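Local coordinates for protein E3 ubiquitin ligase RavN (Legionella pneumophila, PDB 5MIY) that acts as an E3 ubiquitin ligase of Legionella, a bacterial effector that probably promotes transfer of ubiquitin to target proteins, at residues A[11-16]-A[40-45]. Residues are numbered along the deposited sequence; the frame is centred on the assembly and turned at random.
Sequences DPIMQE and AISSGL. With SO4 (sulfate ion), chain D; EDO (1,2-ethanediol), chain I.
Both carboxylate oxygens of Asp11 are gripped twice, once from Ser42 and once from the turn that Asp11 itself begins. OD1 of Asp11 takes the backbone N-H of Ser42 at 3.1 Å, while the backbone N of Ile13 comes to the same oxygen from the opposite face of the carboxylate. OD2 of Asp11 is held in the same fashion: OG of Ser42 donates to it at 2.7 Å from one face, and the backbone N of Met14 lies 3.2 Å from that OD2 on the other. Four donors above and below the plane should fix the rotation of this buried group and, probably, stabilise its negative charge. Asp11 can reach across because its CG stands anti to the backbone N (chi1 175°).

The two bonds from Ile13 and Met14 make an Asx turn and Asx motif at the head of a beta hairpin, strands 8-11 and 16-19, whose closure carries a G1 bulge in which two residues, Gln15 and Glu16, pair with the single Asp11. Through the two Ser42 bonds the hairpin is tied to the chain just past strand 35-41, an outermost strand of the separate four-stranded sheet.

Van der Waals contacts flank the carboxylate. CG of Pro12 meets CG2 of Ile41 at 3.6 Å, the two side chains crossing at about a right angle, and CD of Pro12 rests 3.5 Å from Ala40 O. Ile13 sends CD1 to within 3.5 Å of the carbonyl O of Ser43. Just beyond, Gly44 N donates to a sulfate, likely a crystallisation additive, that His47 also binds.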
ATOM      1  N   ASP A  11       2.388  -8.086   5.946  1.00 40.70           N
ATOM      2  CA  ASP A  11       3.368  -7.294   5.217  1.00 39.86           C
ATOM      3  C   ASP A  11       3.921  -8.103   4.055  1.00 43.66           C
ATOM      4  O   ASP A  11       4.555  -9.143   4.287  1.00 44.68           O
ATOM      5  CB  ASP A  11       4.503  -6.860   6.145  1.00 40.12           C
ATOM      6  CG  ASP A  11       5.617  -6.125   5.408  1.00 42.32           C
ATOM      7  OD1 ASP A  11       5.324  -5.396   4.438  1.00 43.92           O
ATOM      8  OD2 ASP A  11       6.792  -6.277   5.802  1.00 45.45           O
ATOM      9  N   PRO A  12       3.720  -7.679   2.803  1.00 44.26           N
ATOM     10  CA  PRO A  12       4.282  -8.456   1.687  1.00 43.69           C
ATOM     11  C   PRO A  12       5.795  -8.451   1.671  1.00 43.23           C
ATOM     12  O   PRO A  12       6.400  -9.394   1.139  1.00 45.18           O
ATOM     13  CB  PRO A  12       3.710  -7.762   0.445  1.00 45.77           C
ATOM     14  CG  PRO A  12       3.471  -6.346   0.894  1.00 43.39           C
ATOM     15  CD  PRO A  12       3.065  -6.440   2.345  1.00 41.89           C
ATOM     16  N   ILE A  13       6.424  -7.414   2.229  1.00 39.78           N
ATOM     17  CA  ILE A  13       7.884  -7.323   2.204  1.00 37.83           C
ATOM     18  C   ILE A  13       8.498  -8.487   2.971  1.00 42.93           C
ATOM     19  O   ILE A  13       9.340  -9.225   2.445  1.00 46.81           O
ATOM     20  CB  ILE A  13       8.348  -5.964   2.763  1.00 36.45           C
ATOM     21  CG1 ILE A  13       7.625  -4.803   2.055  1.00 37.19           C
ATOM     22  CG2 ILE A  13       9.850  -5.812   2.629  1.00 36.36           C
ATOM     23  CD1 ILE A  13       8.025  -4.605   0.584  1.00 37.95           C
ATOM     24  N   MET A  14       8.069  -8.686   4.220  1.00 43.84           N
ATOM     25  CA  MET A  14       8.608  -9.760   5.047  1.00 43.89           C
ATOM     26  C   MET A  14       7.707 -10.988   5.107  1.00 45.82           C
ATOM     27  O   MET A  14       8.113 -12.004   5.681  1.00 47.41           O
ATOM     28  CB  MET A  14       8.898  -9.252   6.455  1.00 42.54           C
ATOM     29  CG  MET A  14       9.762  -8.011   6.490  1.00 47.34           C
ATOM     30  SD  MET A  14      11.336  -8.283   5.666  1.00 56.23           S
ATOM     31  CE  MET A  14      12.048  -9.565   6.705  1.00 57.39           C
ATOM     32  N   GLN A  15       6.522 -10.937   4.491  1.00 48.39           N
ATOM     33  CA  GLN A  15       5.602 -12.077   4.443  1.00 50.60           C
ATOM     34  C   GLN A  15       5.188 -12.501   5.852  1.00 51.38           C
ATOM     35  O   GLN A  15       5.309 -13.663   6.245  1.00 53.35           O
ATOM     36  CB  GLN A  15       6.213 -13.247   3.662  1.00 53.99           C
ATOM     37  CG  GLN A  15       6.395 -12.945   2.191  1.00 55.35           C
ATOM     38  CD  GLN A  15       5.067 -12.875   1.455  1.00 57.67           C
ATOM     39  OE1 GLN A  15       4.305 -13.844   1.432  1.00 60.07           O
ATOM     40  NE2 GLN A  15       4.783 -11.726   0.848  1.00 54.12           N
ATOM     41  N   GLU A  16       4.696 -11.533   6.618  1.00 53.63           N
ATOM     42  CA  GLU A  16       4.424 -11.747   8.029  1.00 55.99           C
ATOM     43  C   GLU A  16       3.401 -10.724   8.504  1.00 54.09           C
ATOM     44  O   GLU A  16       3.352  -9.593   8.011  1.00 55.69           O
ATOM     45  CB  GLU A  16       5.705 -11.638   8.863  1.00 61.82           C
ATOM     46  CG  GLU A  16       6.122 -10.202   9.138  1.00 69.54           C
ATOM     47  CD  GLU A  16       7.482 -10.091   9.789  1.00 79.85           C
ATOM     48  OE1 GLU A  16       7.930  -8.946  10.027  1.00 83.97           O
ATOM     49  OE2 GLU A  16       8.102 -11.142  10.064  1.00 82.20           O
ATOM     50  N   ALA A  40      -0.798  -2.028   2.676  1.00 41.17           N
ATOM     51  CA  ALA A  40       0.133  -1.578   3.700  1.00 40.74           C
ATOM     52  C   ALA A  40       1.443  -2.336   3.536  1.00 40.76           C
ATOM     53  O   ALA A  40       1.434  -3.564   3.396  1.00 43.24           O
ATOM     54  CB  ALA A  40      -0.439  -1.796   5.099  1.00 41.49           C
ATOM     55  N   ILE A  41       2.562  -1.611   3.541  1.00 36.50           N
ATOM     56  CA  ILE A  41       3.888  -2.223   3.414  1.00 36.60           C
ATOM     57  C   ILE A  41       4.824  -1.603   4.444  1.00 38.11           C
ATOM     58  O   ILE A  41       4.627  -0.466   4.889  1.00 38.70           O
ATOM     59  CB  ILE A  41       4.465  -2.082   1.982  1.00 36.13           C
ATOM     60  CG1 ILE A  41       4.751  -0.617   1.623  1.00 37.39           C
ATOM     61  CG2 ILE A  41       3.518  -2.709   0.962  1.00 35.50           C
ATOM     62  CD1 ILE A  41       5.244  -0.424   0.173  1.00 36.39           C
ATOM     63  N   SER A  42       5.830  -2.379   4.862  1.00 36.18           N
ATOM     64  CA  SER A  42       6.742  -1.876   5.882  1.00 40.87           C
ATOM     65  C   SER A  42       7.786  -0.937   5.295  1.00 41.19           C
ATOM     66  O   SER A  42       8.299  -0.068   6.006  1.00 44.80           O
ATOM     67  CB  SER A  42       7.422  -3.037   6.631  1.00 41.68           C
ATOM     68  OG  SER A  42       8.099  -3.939   5.756  1.00 42.55           O
ATOM     69  N   SER A  43       8.106  -1.087   4.012  1.00 41.58           N
ATOM     70  CA  SER A  43       9.094  -0.251   3.344  1.00 43.09           C
ATOM     71  C   SER A  43       8.854  -0.348   1.844  1.00 42.06           C
ATOM     72  O   SER A  43       8.113  -1.211   1.377  1.00 41.53           O
ATOM     73  CB  SER A  43      10.523  -0.694   3.672  1.00 44.84           C
ATOM     74  OG  SER A  43      10.773  -1.963   3.093  1.00 46.72           O
ATOM     75  N   GLY A  44       9.500   0.540   1.093  1.00 44.74           N
ATOM     76  CA  GLY A  44       9.634   0.357  -0.344  1.00 43.82           C
ATOM     77  C   GLY A  44       8.908   1.347  -1.232  1.00 40.13           C
ATOM     78  O   GLY A  44       9.015   1.231  -2.455  1.00 39.66           O
ATOM     79  N   LEU A  45       8.173   2.311  -0.680  1.00 38.79           N
ATOM     80  CA  LEU A  45       7.372   3.185  -1.538  1.00 42.05           C
ATOM     81  C   LEU A  45       8.232   3.918  -2.571  1.00 42.72           C
ATOM     82  O   LEU A  45       7.797   4.131  -3.712  1.00 42.74           O
ATOM     83  CB  LEU A  45       6.586   4.183  -0.691  1.00 44.37           C
ATOM     84  CG  LEU A  45       5.502   4.974  -1.440  1.00 45.32           C
ATOM     85  CD1 LEU A  45       4.487   4.024  -2.064  1.00 46.68           C
ATOM     86  CD2 LEU A  45       4.808   5.976  -0.531  1.00 48.78           C
TER
HETATM   87  S   SO4 D 201      11.461   3.583   0.864  1.00 58.06           S
HETATM   88  O1  SO4 D 201      11.559   2.925  -0.432  1.00 55.68           O
HETATM   89  O2  SO4 D 201      11.392   2.578   1.920  1.00 56.86           O
HETATM   90  O3  SO4 D 201      10.239   4.378   0.852  1.00 63.83           O
HETATM   91  O4  SO4 D 201      12.609   4.460   1.084  1.00 61.44           O
HETATM   92  C1  EDO I 206       7.340   8.253  -5.517  0.81 59.81           C
HETATM   93  O1  EDO I 206       8.228   7.819  -6.548  0.81 60.54           O
HETATM   94  C2  EDO I 206       7.088   7.064  -4.608  0.81 54.80           C
HETATM   95  O2  EDO I 206       6.441   6.032  -5.358  0.81 52.60           O